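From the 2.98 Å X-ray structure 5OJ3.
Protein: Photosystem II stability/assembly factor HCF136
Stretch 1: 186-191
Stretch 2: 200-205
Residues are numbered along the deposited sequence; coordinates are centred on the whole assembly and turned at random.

Stretch 1, residues 186-191: PPVMLR
Stretch 2 200-205: SRILLS

What holds the two backbones together? Residues 188-191 belong to a strand that continues further along the chain and runs antiparallel to the strand beginning at Ser-200, their directions 140° apart and their axes approaching to 4.7 Å. Arg-191 and Ser-200 face each other as a hydrogen-bonded pair, CA to CA 5.7 Å: Ser-200 N donates to Arg-191 O at 3.0 Å, and Arg-191 N to Ser-200 O at 3.3 Å. Next comes the non-hydrogen-bonded pair Leu-190 and Arg-201, CA to CA 4.7 Å, where Leu-190 CA also lies 3.3 Å from Ser-200 O in a CA-H...O contact. Ile-202 N then donates to Met-189 O at 2.9 Å. Backbones are extended, with phi/psi of -135/145 at Met-189, -145/151 at Leu-190, -142/157 at Arg-191, -130/130 at Ser-200, -67/149 at Arg-201 and -130/114 at Ile-202.

Why does Met-189 cover so much surface? Its side chain extends through t, t, m to meet two apolar partners. Met-189 SD lies 4.1 Å from Ile-202 CG2, and its terminal CE lies 3.8 Å from Leu-204 CD2.

How does Ile-202 use its position? It shares a sheet face with Met-189, Arg-191 and Ser-200. With chi1 at -82° and chi2 at 145°, its CD1 lies 3.7 Å from Arg-191 CG, against the aliphatic part of an arginine whose guanidinium is hydrogen-bonded elsewhere in the structure. Leu-190 (chi1 m, chi2 92°) and Arg-201 occupy the other face.

What does Leu-204 add beyond the strand pairing? At phi/psi -116/150 its CA lies 7.4 Å from Pro-187 CA, too far for backbone pairing, but its CA-to-CB bond points toward stretch 1, and chi1 is m and chi2 t. Its CD2 packs against Met-189 CE, an apolar contact.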

# COMPACT_ATOMS: atom_id res chain seq x y z
N PRO A 186 1.17 13.49 12.46
CA PRO A 186 2.23 14.30 11.85
C PRO A 186 3.58 13.58 11.76
O PRO A 186 3.73 12.54 12.41
CB PRO A 186 2.32 15.50 12.80
CG PRO A 186 0.92 15.71 13.20
CD PRO A 186 0.31 14.33 13.32
N PRO A 187 4.54 14.11 10.96
CA PRO A 187 5.77 13.35 10.68
C PRO A 187 6.44 12.80 11.93
O PRO A 187 7.00 13.54 12.74
CB PRO A 187 6.66 14.39 9.99
CG PRO A 187 5.70 15.30 9.32
CD PRO A 187 4.48 15.37 10.20
N VAL A 188 6.41 11.47 12.06
CA VAL A 188 6.98 10.76 13.20
C VAL A 188 7.54 9.44 12.69
O VAL A 188 6.90 8.77 11.88
CB VAL A 188 5.94 10.52 14.32
CG1 VAL A 188 6.51 9.62 15.41
CG2 VAL A 188 5.48 11.83 14.93
N MET A 189 8.74 9.08 13.14
CA MET A 189 9.32 7.79 12.79
C MET A 189 9.91 7.13 14.02
O MET A 189 10.44 7.80 14.91
CB MET A 189 10.39 7.92 11.71
CG MET A 189 10.59 6.65 10.90
SD MET A 189 12.06 6.69 9.88
CE MET A 189 11.49 7.70 8.52
N LEU A 190 9.81 5.80 14.07
CA LEU A 190 10.38 5.00 15.13
C LEU A 190 10.87 3.69 14.53
O LEU A 190 10.33 3.20 13.53
CB LEU A 190 9.37 4.70 16.25
CG LEU A 190 8.70 5.87 16.96
CD1 LEU A 190 7.38 6.21 16.29
CD2 LEU A 190 8.48 5.54 18.43
N ARG A 191 11.90 3.11 15.15
CA ARG A 191 12.32 1.77 14.81
C ARG A 191 12.72 1.03 16.07
O ARG A 191 13.06 1.63 17.09
CB ARG A 191 13.48 1.74 13.80
CG ARG A 191 14.82 2.21 14.34
CD ARG A 191 15.89 2.09 13.27
NE ARG A 191 16.78 0.95 13.48
CZ ARG A 191 18.02 1.06 13.95
NH1 ARG A 191 18.51 2.25 14.25
NH2 ARG A 191 18.77 -0.03 14.12
N SER A 200 12.90 3.56 19.39
CA SER A 200 13.67 4.79 19.41
C SER A 200 13.06 5.79 18.43
O SER A 200 12.82 5.45 17.27
CB SER A 200 15.14 4.54 19.07
OG SER A 200 15.76 3.72 20.05
N ARG A 201 12.81 7.01 18.90
CA ARG A 201 12.34 8.07 18.03
C ARG A 201 13.43 8.44 17.03
O ARG A 201 14.63 8.33 17.31
CB ARG A 201 11.93 9.29 18.85
CG ARG A 201 12.83 9.50 20.06
CD ARG A 201 12.09 10.09 21.26
NE ARG A 201 10.95 9.28 21.70
CZ ARG A 201 11.02 8.06 22.21
NH1 ARG A 201 12.19 7.45 22.39
NH2 ARG A 201 9.91 7.44 22.57
N ILE A 202 13.01 8.88 15.85
CA ILE A 202 13.93 9.28 14.78
C ILE A 202 13.48 10.65 14.28
O ILE A 202 12.38 10.78 13.73
CB ILE A 202 14.00 8.25 13.64
CG1 ILE A 202 14.95 7.13 14.02
CG2 ILE A 202 14.48 8.90 12.35
CD1 ILE A 202 14.55 5.76 13.51
N LEU A 203 14.31 11.66 14.49
CA LEU A 203 13.98 13.01 14.05
C LEU A 203 14.12 13.14 12.54
O LEU A 203 15.08 12.65 11.94
CB LEU A 203 14.87 14.04 14.74
CG LEU A 203 14.54 15.49 14.35
CD1 LEU A 203 13.24 15.94 15.01
CD2 LEU A 203 15.69 16.42 14.69
N LEU A 204 13.15 13.82 11.92
CA LEU A 204 13.14 14.02 10.49
C LEU A 204 13.26 15.51 10.18
O LEU A 204 12.83 16.36 10.96
CB LEU A 204 11.87 13.44 9.87
CG LEU A 204 11.65 11.99 10.31
CD1 LEU A 204 10.24 11.52 9.98
CD2 LEU A 204 12.69 11.07 9.68
N SER A 205 13.86 15.80 9.03
CA SER A 205 14.28 17.16 8.70
C SER A 205 13.11 17.98 8.16
O SER A 205 12.25 17.45 7.44
CB SER A 205 15.40 17.12 7.67
OG SER A 205 15.60 18.41 7.12